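Local coordinates for BIFUNCTIONAL PROTEIN Proline utilization A (PutA) (Corynebacterium freiburgense, PDB 5UX5), which oxidises proline to glutamate in two steps, pairing an FAD-dependent proline dehydrogenase with an NAD-dependent aldehyde dehydrogenase in a single chain, at residues Lys683-Ile688 against Thr1027-Ala1032; Arg884-Gly889 against Asn967-Arg972; Pro921-Pro926 against Ala948-Phe953; Glu931-Asn934 against Leu938-Ala941. All coordinates share one frame; numbering follows the deposited sequence.

Interaction 1: residues Lys683-Ile688 against Thr1027-Ala1032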
loop_
_atom_site.group_PDB
_atom_site.type_symbol
_atom_site.label_atom_id
_atom_site.label_comp_id
_atom_site.label_asym_id
_atom_site.label_seq_id
_atom_site.Cartn_x
_atom_site.Cartn_y
_atom_site.Cartn_z
ATOM N N LYS A 683 -4.164 36.046 15.334
ATOM C CA LYS A 683 -5.171 35.831 16.376
ATOM C C LYS A 683 -4.650 34.752 17.321
ATOM O O LYS A 683 -5.053 33.582 17.217
ATOM C CB LYS A 683 -6.523 35.450 15.753
ATOM C CG LYS A 683 -7.606 34.938 16.697
ATOM C CD LYS A 683 -8.911 34.656 15.924
ATOM C CE LYS A 683 -9.855 33.729 16.710
ATOM N NZ LYS A 683 -11.076 33.404 15.914
ATOM N N PRO A 684 -3.711 35.101 18.213
ATOM C CA PRO A 684 -2.958 34.059 18.945
ATOM C C PRO A 684 -3.804 33.154 19.827
ATOM O O PRO A 684 -3.319 32.084 20.211
ATOM C CB PRO A 684 -1.910 34.844 19.747
ATOM C CG PRO A 684 -1.808 36.184 19.075
ATOM C CD PRO A 684 -3.099 36.440 18.331
ATOM N N GLU A 685 -5.037 33.513 20.160
ATOM C CA GLU A 685 -5.822 32.607 20.997
ATOM C C GLU A 685 -6.574 31.554 20.193
ATOM O O GLU A 685 -7.258 30.714 20.789
ATOM C CB GLU A 685 -6.834 33.390 21.861
ATOM C CG GLU A 685 -6.170 34.287 22.910
ATOM C CD GLU A 685 -7.154 34.912 23.909
ATOM O OE1 GLU A 685 -8.189 34.295 24.273
ATOM O OE2 GLU A 685 -6.906 36.063 24.294
ATOM N N MET A 686 -6.385 31.513 18.878
ATOM C CA MET A 686 -7.232 30.698 18.017
ATOM C C MET A 686 -6.983 29.208 18.224
ATOM O O MET A 686 -5.869 28.757 18.498
ATOM C CB MET A 686 -6.995 31.066 16.545
ATOM C CG MET A 686 -5.652 30.585 15.991
ATOM S SD MET A 686 -5.370 30.558 14.188
ATOM C CE MET A 686 -5.858 32.191 13.667
ATOM N N ASN A 687 -8.051 28.449 18.094
ATOM C CA ASN A 687 -7.963 27.009 17.937
ATOM C C ASN A 687 -7.482 26.675 16.526
ATOM O O ASN A 687 -8.154 26.984 15.534
ATOM C CB ASN A 687 -9.337 26.406 18.168
ATOM C CG ASN A 687 -9.787 26.577 19.541
ATOM O OD1 ASN A 687 -9.060 26.271 20.473
ATOM N ND2 ASN A 687 -10.974 27.127 19.703
ATOM N N ILE A 688 -6.346 26.002 16.436
ATOM C CA ILE A 688 -5.823 25.578 15.156
ATOM C C ILE A 688 -5.333 24.156 15.321
ATOM O O ILE A 688 -4.651 23.844 16.296
ATOM C CB ILE A 688 -4.692 26.506 14.683
ATOM C CG1 ILE A 688 -4.200 26.044 13.296
ATOM C CG2 ILE A 688 -3.604 26.612 15.781
ATOM C CD1 ILE A 688 -3.404 27.080 12.535
ATOM N N THR A 1027 1.320 37.279 26.402
ATOM C CA THR A 1027 2.648 36.993 25.889
ATOM C C THR A 1027 2.874 35.498 25.724
ATOM O O THR A 1027 3.583 35.084 24.807
ATOM C CB THR A 1027 3.693 37.632 26.810
ATOM O OG1 THR A 1027 3.436 39.039 26.881
ATOM C CG2 THR A 1027 5.109 37.411 26.297
ATOM N N ILE A 1028 2.269 34.673 26.572
ATOM C CA ILE A 1028 2.433 33.233 26.411
ATOM C C ILE A 1028 1.770 32.757 25.136
ATOM O O ILE A 1028 2.343 31.944 24.402
ATOM C CB ILE A 1028 1.896 32.477 27.631
ATOM C CG1 ILE A 1028 2.738 32.816 28.857
ATOM C CG2 ILE A 1028 1.904 30.977 27.360
ATOM C CD1 ILE A 1028 1.987 32.658 30.116
ATOM N N TYR A 1029 0.556 33.246 24.852
ATOM C CA TYR A 1029 -0.100 32.919 23.585
ATOM C C TYR A 1029 0.759 33.352 22.394
ATOM O O TYR A 1029 0.933 32.596 21.433
ATOM C CB TYR A 1029 -1.479 33.584 23.505
ATOM C CG TYR A 1029 -2.604 32.942 24.289
ATOM C CD1 TYR A 1029 -3.107 31.689 23.938
ATOM C CD2 TYR A 1029 -3.193 33.604 25.379
ATOM C CE1 TYR A 1029 -4.164 31.104 24.650
ATOM C CE2 TYR A 1029 -4.240 33.024 26.104
ATOM C CZ TYR A 1029 -4.716 31.777 25.727
ATOM O OH TYR A 1029 -5.747 31.194 26.419
ATOM N N GLU A 1030 1.303 34.577 22.443
ATOM C CA GLU A 1030 2.095 35.095 21.325
ATOM C C GLU A 1030 3.354 34.289 21.118
ATOM O O GLU A 1030 3.799 34.095 19.977
ATOM C CB GLU A 1030 2.477 36.547 21.550
ATOM C CG GLU A 1030 1.354 37.514 21.366
ATOM C CD GLU A 1030 1.676 38.887 21.939
ATOM O OE1 GLU A 1030 2.678 39.005 22.683
ATOM O OE2 GLU A 1030 0.940 39.849 21.629
ATOM N N TRP A 1031 3.963 33.834 22.207
ATOM C CA TRP A 1031 5.164 33.033 22.051
ATOM C C TRP A 1031 4.821 31.655 21.531
ATOM O O TRP A 1031 5.522 31.131 20.665
ATOM C CB TRP A 1031 5.923 32.936 23.361
ATOM C CG TRP A 1031 6.579 34.218 23.757
ATOM C CD1 TRP A 1031 6.419 35.438 23.168
ATOM C CD2 TRP A 1031 7.523 34.399 24.816
ATOM N NE1 TRP A 1031 7.198 36.375 23.805
ATOM C CE2 TRP A 1031 7.890 35.761 24.818
ATOM C CE3 TRP A 1031 8.091 33.543 25.766
ATOM C CZ2 TRP A 1031 8.806 36.285 25.732
ATOM C CZ3 TRP A 1031 8.997 34.057 26.664
ATOM C CH2 TRP A 1031 9.347 35.418 26.644
ATOM N N ALA A 1032 3.720 31.074 22.021
ATOM C CA ALA A 1032 3.271 29.769 21.536
ATOM C C ALA A 1032 3.003 29.797 20.040
ATOM O O ALA A 1032 3.242 28.803 19.349
ATOM C CB ALA A 1032 2.022 29.304 22.288
#
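Y1029 of helix 1026-1035 presses on P684 and E685, the two central residues of a type I beta turn running from K683 to M686. In the beta-alpha-beta crossover from strand 666-670 through helix 673-682 to strand 687-691, part of the Rossmann-fold, NAD-binding region of the aldehyde dehydrogenase, the turn leads from the helix into the second strand, and M686 N bonds back to K683 O at 3.0 Å. Going along the helix, the first residue to reach the turn is Y1029. Its CG stands anti to its own carbonyl carbon (chi1 -77°), which lays the phenol along the outside of the turn. E685 then comes down on one face of the phenol: its CG sits 3.8 Å from the ring centroid and 5° off the normal, a nearly centred CH-pi contact. Beyond CG the glutamate stays extended, and its carboxylate runs almost parallel to the ring, the two planes 12° apart. At the root of the tyrosine the CB meets the pyrrolidine, P684 CB to Y1029 CB being 4.0 Å. The carbonyl of P684 approaches the ring obliquely, with P684 O 3.8 Å from Y1029 CD1. The far end of the phenol belongs to the C-terminal part of the chain: its OH bonds to D1041, and the side chain also rests on V1024 and V1039. The ring is therefore pinned from its own side while E685 covers one face. Next comes E1030, exposed, whose aliphatic stem runs alongside the proline and points the same way, with E1030 CG 4.1 Å from P684 CG.

Interaction 2: residues Arg884-Gly889 against Asn967-Arg972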
loop_
_atom_site.group_PDB
_atom_site.type_symbol
_atom_site.label_atom_id
_atom_site.label_comp_id
_atom_site.label_asym_id
_atom_site.label_seq_id
_atom_site.Cartn_x
_atom_site.Cartn_y
_atom_site.Cartn_z
ATOM N N ARG A 884 -7.167 2.262 9.924
ATOM C CA ARG A 884 -6.053 1.316 9.985
ATOM C C ARG A 884 -4.817 1.985 10.556
ATOM O O ARG A 884 -4.171 1.450 11.459
ATOM C CB ARG A 884 -5.734 0.758 8.605
ATOM C CG ARG A 884 -6.622 -0.337 8.092
ATOM C CD ARG A 884 -5.959 -0.990 6.895
ATOM N NE ARG A 884 -6.900 -1.657 6.005
ATOM C CZ ARG A 884 -6.563 -2.120 4.803
ATOM N NH1 ARG A 884 -5.328 -1.978 4.371
ATOM N NH2 ARG A 884 -7.457 -2.709 4.031
ATOM N N GLN A 885 -4.423 3.115 9.969
ATOM C CA GLN A 885 -3.284 3.923 10.419
ATOM C C GLN A 885 -3.792 5.352 10.534
ATOM O O GLN A 885 -3.709 6.133 9.575
ATOM C CB GLN A 885 -2.097 3.828 9.457
ATOM C CG GLN A 885 -1.619 2.405 9.200
ATOM C CD GLN A 885 -2.234 1.826 7.937
ATOM O OE1 GLN A 885 -2.671 2.578 7.054
ATOM N NE2 GLN A 885 -2.305 0.487 7.858
ATOM N N PRO A 886 -4.408 5.699 11.659
ATOM C CA PRO A 886 -4.729 7.106 11.917
ATOM C C PRO A 886 -3.475 7.955 11.775
ATOM O O PRO A 886 -2.389 7.565 12.211
ATOM C CB PRO A 886 -5.241 7.082 13.352
ATOM C CG PRO A 886 -5.704 5.666 13.554
ATOM C CD PRO A 886 -4.823 4.816 12.759
ATOM N N PHE A 887 -3.611 9.117 11.155
ATOM C CA PHE A 887 -2.442 9.842 10.678
ATOM C C PHE A 887 -2.254 11.159 11.442
ATOM O O PHE A 887 -3.215 11.923 11.630
ATOM C CB PHE A 887 -2.566 10.093 9.175
ATOM C CG PHE A 887 -1.309 10.622 8.542
ATOM C CD1 PHE A 887 -0.282 9.767 8.216
ATOM C CD2 PHE A 887 -1.149 11.985 8.300
ATOM C CE1 PHE A 887 0.891 10.246 7.638
ATOM C CE2 PHE A 887 0.008 12.474 7.734
ATOM C CZ PHE A 887 1.034 11.602 7.396
ATOM N N GLY A 888 -1.008 11.420 11.879
ATOM C CA GLY A 888 -0.658 12.638 12.575
ATOM C C GLY A 888 0.677 12.550 13.274
ATOM O O GLY A 888 1.096 11.455 13.646
ATOM N N GLY A 889 1.381 13.675 13.445
ATOM C CA GLY A 889 2.761 13.654 13.873
ATOM C C GLY A 889 3.006 14.264 15.248
ATOM O O GLY A 889 2.130 14.869 15.864
ATOM N N ASN A 967 -2.323 -3.594 12.842
ATOM C CA ASN A 967 -2.486 -2.140 12.832
ATOM C C ASN A 967 -2.985 -1.677 14.201
ATOM O O ASN A 967 -4.180 -1.789 14.500
ATOM C CB ASN A 967 -3.406 -1.715 11.690
ATOM C CG ASN A 967 -2.759 -1.957 10.309
ATOM O OD1 ASN A 967 -1.809 -1.265 9.941
ATOM N ND2 ASN A 967 -3.289 -2.913 9.545
ATOM N N VAL A 968 -2.067 -1.117 15.006
ATOM C CA VAL A 968 -2.275 -0.807 16.425
ATOM C C VAL A 968 -2.457 0.695 16.646
ATOM O O VAL A 968 -1.731 1.518 16.079
ATOM C CB VAL A 968 -1.094 -1.348 17.257
ATOM C CG1 VAL A 968 -1.109 -0.819 18.642
ATOM C CG2 VAL A 968 -1.157 -2.866 17.293
ATOM N N PHE A 969 -3.421 1.046 17.499
ATOM C CA PHE A 969 -3.681 2.427 17.901
ATOM C C PHE A 969 -3.457 2.512 19.403
ATOM O O PHE A 969 -4.152 1.845 20.176
ATOM C CB PHE A 969 -5.107 2.850 17.554
ATOM C CG PHE A 969 -5.419 4.260 17.930
ATOM C CD1 PHE A 969 -4.994 5.307 17.134
ATOM C CD2 PHE A 969 -6.123 4.550 19.101
ATOM C CE1 PHE A 969 -5.262 6.619 17.499
ATOM C CE2 PHE A 969 -6.390 5.860 19.471
ATOM C CZ PHE A 969 -5.951 6.897 18.678
ATOM N N ARG A 970 -2.481 3.310 19.816
ATOM C CA ARG A 970 -2.105 3.343 21.209
ATOM C C ARG A 970 -1.758 4.763 21.610
ATOM O O ARG A 970 -1.508 5.638 20.770
ATOM C CB ARG A 970 -0.927 2.393 21.524
ATOM C CG ARG A 970 0.381 2.728 20.858
ATOM C CD ARG A 970 1.454 1.687 21.179
ATOM N NE ARG A 970 2.784 2.119 20.755
ATOM C CZ ARG A 970 3.920 1.543 21.139
ATOM N NH1 ARG A 970 3.894 0.521 21.985
ATOM N NH2 ARG A 970 5.085 1.993 20.690
ATOM N N TYR A 971 -1.720 4.966 22.926
ATOM C CA TYR A 971 -1.357 6.248 23.493
ATOM C C TYR A 971 0.022 6.145 24.123
ATOM O O TYR A 971 0.310 5.177 24.828
ATOM C CB TYR A 971 -2.407 6.679 24.513
ATOM C CG TYR A 971 -3.796 6.839 23.929
ATOM C CD1 TYR A 971 -4.642 5.749 23.781
ATOM C CD2 TYR A 971 -4.248 8.090 23.470
ATOM C CE1 TYR A 971 -5.927 5.896 23.250
ATOM C CE2 TYR A 971 -5.524 8.244 22.923
ATOM C CZ TYR A 971 -6.351 7.139 22.822
ATOM O OH TYR A 971 -7.607 7.269 22.310
ATOM N N ARG A 972 0.882 7.120 23.848
ATOM C CA ARG A 972 2.218 7.217 24.461
ATOM C C ARG A 972 2.270 8.392 25.434
ATOM O O ARG A 972 1.617 9.418 25.211
ATOM C CB ARG A 972 3.340 7.425 23.430
ATOM C CG ARG A 972 3.394 6.412 22.338
ATOM C CD ARG A 972 3.621 5.057 22.935
ATOM N NE ARG A 972 5.010 4.819 23.270
ATOM C CZ ARG A 972 5.423 3.734 23.909
ATOM N NH1 ARG A 972 4.521 2.830 24.264
ATOM N NH2 ARG A 972 6.718 3.545 24.165
#
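N967 OD1 is gripped by two groups, the side-chain amide of Q885 and the hydroxyl of S1062 on strand 1056-1064. The bond from Q885 NE2 to N967 OD1 is 2.8 Å long and fairly straight at the hydrogen, 162°. Its two ends are used differently: the oxygen lies close to the glutamine's amide plane, whereas NE2 stands well above the carbonyl plane of N967, 57° out of it, and the two amides are turned 67° apart. A bend at the second torsion swings the glutamine head round to this position. Both amides are fixed at their other ends too, Q885 OE1 by the backbone N of I881 and N967 ND2 by E965. Just behind, R884 O lies against the asparagine stem, 3.3 Å from N967 CB, while the arginine's guanidinium leads off to L312 O, in the proline dehydrogenase part of the chain. Two residues along the strand, the ring of F969 reaches P886; the proline's CG approaches obliquely, 3.7 Å from F969 CD1. All five touching residues are buried. Strand 965-980 pairs antiparallel with strand 1056-1064, which in turn runs parallel to 870-873 of the aldehyde dehydrogenase. This is consistent with a seam between domains: a loop of the catalytic fold, leading into strand 890-891, laid over a beta strand of the C-terminal domain.

Interaction 3: residues Pro921-Pro926 against Ala948-Phe953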
loop_
_atom_site.group_PDB
_atom_site.type_symbol
_atom_site.label_atom_id
_atom_site.label_comp_id
_atom_site.label_asym_id
_atom_site.label_seq_id
_atom_site.Cartn_x
_atom_site.Cartn_y
_atom_site.Cartn_z
ATOM N N PRO A 921 -19.177 4.477 38.649
ATOM C CA PRO A 921 -19.268 3.079 39.084
ATOM C C PRO A 921 -18.197 2.759 40.118
ATOM O O PRO A 921 -17.257 3.522 40.355
ATOM C CB PRO A 921 -19.042 2.289 37.801
ATOM C CG PRO A 921 -18.182 3.190 36.970
ATOM C CD PRO A 921 -18.600 4.608 37.304
ATOM N N SER A 922 -18.360 1.613 40.766
ATOM C CA SER A 922 -17.358 1.149 41.721
ATOM C C SER A 922 -16.167 0.553 40.966
ATOM O O SER A 922 -16.284 -0.519 40.362
ATOM C CB SER A 922 -17.989 0.157 42.690
ATOM O OG SER A 922 -19.029 0.786 43.434
ATOM N N VAL A 923 -15.013 1.236 41.008
ATOM C CA VAL A 923 -13.749 0.709 40.484
ATOM C C VAL A 923 -12.674 0.951 41.528
ATOM O O VAL A 923 -12.686 1.976 42.214
ATOM C CB VAL A 923 -13.305 1.337 39.134
ATOM C CG1 VAL A 923 -14.249 0.958 37.986
ATOM C CG2 VAL A 923 -13.126 2.836 39.246
ATOM N N SER A 924 -11.760 -0.003 41.661
ATOM C CA SER A 924 -10.677 0.113 42.625
ATOM C C SER A 924 -9.629 1.118 42.169
ATOM O O SER A 924 -9.339 1.251 40.977
ATOM C CB SER A 924 -9.992 -1.237 42.834
ATOM O OG SER A 924 -9.269 -1.614 41.675
ATOM N N LEU A 925 -9.026 1.796 43.150
ATOM C CA LEU A 925 -7.953 2.743 42.920
ATOM C C LEU A 925 -6.698 2.301 43.655
ATOM O O LEU A 925 -6.785 1.835 44.797
ATOM C CB LEU A 925 -8.331 4.140 43.400
ATOM C CG LEU A 925 -8.866 5.119 42.376
ATOM C CD1 LEU A 925 -8.909 6.481 43.029
ATOM C CD2 LEU A 925 -7.967 5.111 41.153
ATOM N N PRO A 926 -5.525 2.419 43.035
ATOM C CA PRO A 926 -4.289 2.261 43.793
ATOM C C PRO A 926 -4.138 3.394 44.790
ATOM O O PRO A 926 -4.593 4.525 44.540
ATOM C CB PRO A 926 -3.197 2.308 42.709
ATOM C CG PRO A 926 -3.898 2.068 41.424
ATOM C CD PRO A 926 -5.280 2.618 41.601
ATOM N N ALA A 948 -11.168 5.539 32.327
ATOM C CA ALA A 948 -10.655 5.877 31.002
ATOM C C ALA A 948 -9.397 5.077 30.694
ATOM O O ALA A 948 -9.228 4.582 29.580
ATOM C CB ALA A 948 -10.385 7.382 30.905
ATOM N N TRP A 949 -8.538 4.878 31.688
ATOM C CA TRP A 949 -7.329 4.111 31.438
ATOM C C TRP A 949 -7.666 2.662 31.106
ATOM O O TRP A 949 -7.084 2.090 30.179
ATOM C CB TRP A 949 -6.388 4.212 32.643
ATOM C CG TRP A 949 -4.952 3.943 32.302
ATOM C CD1 TRP A 949 -4.273 2.777 32.472
ATOM C CD2 TRP A 949 -4.038 4.851 31.680
ATOM N NE1 TRP A 949 -3.000 2.903 32.022
ATOM C CE2 TRP A 949 -2.820 4.169 31.526
ATOM C CE3 TRP A 949 -4.130 6.181 31.242
ATOM C CZ2 TRP A 949 -1.691 4.766 30.956
ATOM C CZ3 TRP A 949 -3.000 6.779 30.678
ATOM C CH2 TRP A 949 -1.803 6.067 30.543
ATOM N N ARG A 950 -8.634 2.068 31.816
ATOM C CA ARG A 950 -9.050 0.698 31.520
ATOM C C ARG A 950 -9.732 0.581 30.163
ATOM O O ARG A 950 -9.601 -0.445 29.484
ATOM C CB ARG A 950 -9.994 0.172 32.590
ATOM C CG ARG A 950 -9.393 0.003 33.949
ATOM C CD ARG A 950 -10.413 -0.582 34.868
ATOM N NE ARG A 950 -9.947 -0.546 36.238
ATOM C CZ ARG A 950 -10.627 -1.029 37.271
ATOM N NH1 ARG A 950 -11.801 -1.605 37.087
ATOM N NH2 ARG A 950 -10.131 -0.939 38.488
ATOM N N THR A 951 -10.502 1.598 29.772
ATOM C CA THR A 951 -11.333 1.503 28.578
ATOM C C THR A 951 -10.530 1.732 27.308
ATOM O O THR A 951 -10.653 0.972 26.341
ATOM C CB THR A 951 -12.455 2.532 28.656
ATOM O OG1 THR A 951 -13.420 2.106 29.633
ATOM C CG2 THR A 951 -13.134 2.654 27.286
ATOM N N GLU A 952 -9.681 2.761 27.319
ATOM C CA GLU A 952 -9.041 3.297 26.130
ATOM C C GLU A 952 -7.518 3.412 26.289
ATOM O O GLU A 952 -6.757 2.692 25.623
ATOM C CB GLU A 952 -9.666 4.666 25.815
ATOM C CG GLU A 952 -9.176 5.329 24.515
ATOM C CD GLU A 952 -9.851 4.746 23.299
ATOM O OE1 GLU A 952 -10.549 3.716 23.456
ATOM O OE2 GLU A 952 -9.678 5.287 22.186
ATOM N N PHE A 953 -7.061 4.273 27.212
ATOM C CA PHE A 953 -5.692 4.787 27.128
ATOM C C PHE A 953 -4.630 3.730 27.414
ATOM O O PHE A 953 -3.514 3.838 26.908
ATOM C CB PHE A 953 -5.538 5.986 28.062
ATOM C CG PHE A 953 -6.471 7.118 27.738
ATOM C CD1 PHE A 953 -6.558 7.597 26.436
ATOM C CD2 PHE A 953 -7.260 7.699 28.721
ATOM C CE1 PHE A 953 -7.414 8.623 26.118
ATOM C CE2 PHE A 953 -8.116 8.730 28.426
ATOM C CZ PHE A 953 -8.201 9.197 27.124
#
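Segment 921-926 runs extended past the side of helix 936-953 without nearing its backbone, the closest CA atoms, those of V923 and R950, being 10.1 Å apart. R950 spans the gap. Its chain is stretched from CG to NE (chi2 -177°, chi3 -170°), which carries the guanidinium out to the loop. There V923 lies over one face of the flat group: its CB is 4.0 Å from R950 CZ, and its CG1 reaches R950 NH1 at 3.7 Å. The valine and the arginine point opposite ways and overlap at their ends. S924 meets the same guanidinium at its edge, where the OG lies close to the guanidinium plane, 3.4 Å from R950 NH2. The inner end of the arginine head is held by its own helix, NE forming a salt bridge with E946. Behind R950 the helix finishes in a wider pi-type turn: A948 O accepts from E952 N at 2.9 Å and from F953 N at 3.2 Å, the two donors on opposite faces of its plane. At this turn E952 and F953 meet Y971, whose OH bonds to E952 OE2 and whose ring meets that of F953 edge to face. On the loop, V923 and L925 also rest on the helix. V923, S924 and R950 all touch a crystal neighbour, so the lattice may influence the pose; within the chain, E946 holds NE while the valine gives one face of the cation an apolar cover.

Interaction 4: residues Glu931-Asn934 against Leu938-Ala941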
loop_
_atom_site.group_PDB
_atom_site.type_symbol
_atom_site.label_atom_id
_atom_site.label_comp_id
_atom_site.label_asym_id
_atom_site.label_seq_id
_atom_site.Cartn_x
_atom_site.Cartn_y
_atom_site.Cartn_z
ATOM N N GLU A 931 -4.319 9.162 47.912
ATOM C CA GLU A 931 -3.570 10.125 48.724
ATOM C C GLU A 931 -3.668 11.539 48.164
ATOM O O GLU A 931 -3.680 12.510 48.930
ATOM C CB GLU A 931 -2.105 9.698 48.829
ATOM N N LEU A 932 -3.733 11.675 46.832
ATOM C CA LEU A 932 -3.861 12.982 46.193
ATOM C C LEU A 932 -5.290 13.466 46.155
ATOM O O LEU A 932 -5.525 14.677 46.141
ATOM C CB LEU A 932 -3.352 12.938 44.751
ATOM C CG LEU A 932 -1.866 13.051 44.449
ATOM C CD1 LEU A 932 -1.702 12.891 42.987
ATOM C CD2 LEU A 932 -1.338 14.402 44.886
ATOM N N ALA A 933 -6.246 12.546 46.079
ATOM C CA ALA A 933 -7.651 12.890 45.853
ATOM C C ALA A 933 -8.277 13.189 47.208
ATOM O O ALA A 933 -8.773 12.294 47.896
ATOM C CB ALA A 933 -8.367 11.765 45.111
ATOM N N ASN A 934 -8.221 14.469 47.598
ATOM C CA ASN A 934 -8.732 14.958 48.875
ATOM C C ASN A 934 -9.945 15.874 48.715
ATOM O O ASN A 934 -10.266 16.625 49.637
ATOM C CB ASN A 934 -7.628 15.680 49.656
ATOM C CG ASN A 934 -7.045 16.883 48.906
ATOM O OD1 ASN A 934 -7.659 17.425 47.984
ATOM N ND2 ASN A 934 -5.854 17.312 49.319
ATOM N N LEU A 938 -11.640 15.937 43.264
ATOM C CA LEU A 938 -10.437 15.165 42.978
ATOM C C LEU A 938 -10.692 13.673 43.058
ATOM O O LEU A 938 -10.099 12.913 42.291
ATOM C CB LEU A 938 -9.305 15.574 43.911
ATOM C CG LEU A 938 -8.860 17.019 43.666
ATOM C CD1 LEU A 938 -8.026 17.527 44.805
ATOM C CD2 LEU A 938 -8.085 17.084 42.354
ATOM N N LYS A 939 -11.571 13.228 43.954
ATOM C CA LYS A 939 -11.923 11.812 43.946
ATOM C C LYS A 939 -12.649 11.446 42.658
ATOM O O LYS A 939 -12.425 10.374 42.087
ATOM C CB LYS A 939 -12.758 11.456 45.173
ATOM C CG LYS A 939 -11.978 11.517 46.502
ATOM C CD LYS A 939 -12.889 11.170 47.681
ATOM C CE LYS A 939 -12.158 11.173 49.029
ATOM N NZ LYS A 939 -11.426 12.437 49.320
ATOM N N ARG A 940 -13.486 12.341 42.160
ATOM C CA ARG A 940 -14.214 12.048 40.941
ATOM C C ARG A 940 -13.261 11.966 39.750
ATOM O O ARG A 940 -13.443 11.123 38.867
ATOM C CB ARG A 940 -15.285 13.117 40.736
ATOM C CG ARG A 940 -16.070 12.953 39.469
ATOM C CD ARG A 940 -17.002 14.114 39.279
ATOM N NE ARG A 940 -17.751 13.959 38.049
ATOM C CZ ARG A 940 -18.751 13.094 37.931
ATOM N NH1 ARG A 940 -19.064 12.332 38.973
ATOM N NH2 ARG A 940 -19.422 12.968 36.786
ATOM N N ALA A 941 -12.229 12.825 39.723
ATOM C CA ALA A 941 -11.228 12.786 38.661
ATOM C C ALA A 941 -10.306 11.584 38.804
ATOM O O ALA A 941 -9.803 11.073 37.793
ATOM C CB ALA A 941 -10.403 14.073 38.645
#
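A933 and L938 form the tight half of this corner, where the short helix 927-932 gives way to the long helix 936-953. The alanine methyl lies against the first turn of the new helix: A933 CB is 3.5 Å from L938 O and 4.1 Å from L938 CB. The leucine answers from its side, its CB 3.7 Å from A933 CA. Its isobutyl group, with CG anti to the carbonyl carbon, runs beside N934, the two side chains pointing the same way, and its CD1 comes within 4.0 Å of L932 O. Helix 984-997 lies beneath this half: L932 packs on K991 and L992, and L938 on R989. Toward solvent the contact opens out. N934 and K939 are both exposed, and the asparagine's OD1 is hydrogen-bonded to a residue next to one of the segments. K939 stays extended as far as CE, its CG passing 3.9 Å from A933 CB, and then turns at chi4 (54°). That last bend folds the ammonium back over the loop, where NZ donates to A933 O at 3.0 Å. The donor comes in from above the carbonyl plane, 35° out of it, with a C=O...N angle of 126°. The lysine thus ties the first turn of the long helix back to the residue following the short one. Its charge would be expected to polarise the A933 carbonyl, adding an electrostatic clasp on the open side to the apolar contact beneath.

Following the chain, the four contacts nest one inside another and none cross. Interaction 1 closes the widest loop, from the turn leading into strand 687-691 to a helix near the C terminus. Inside it, interaction 2 joins the loop 884-889 to strand 965-980. Within that, interaction 3 brings segment 921-926 to the end of helix 936-953, and interaction 4, innermost, folds the corner at that helix's start. Interactions 3 and 4 share the helix, their centres 14 Å apart. Interactions 2 and 3 touch through Y971, E952 and F953. Interactions 1 and 2, with centres 27 Å apart, join the C-terminal part to the aldehyde dehydrogenase at separate places.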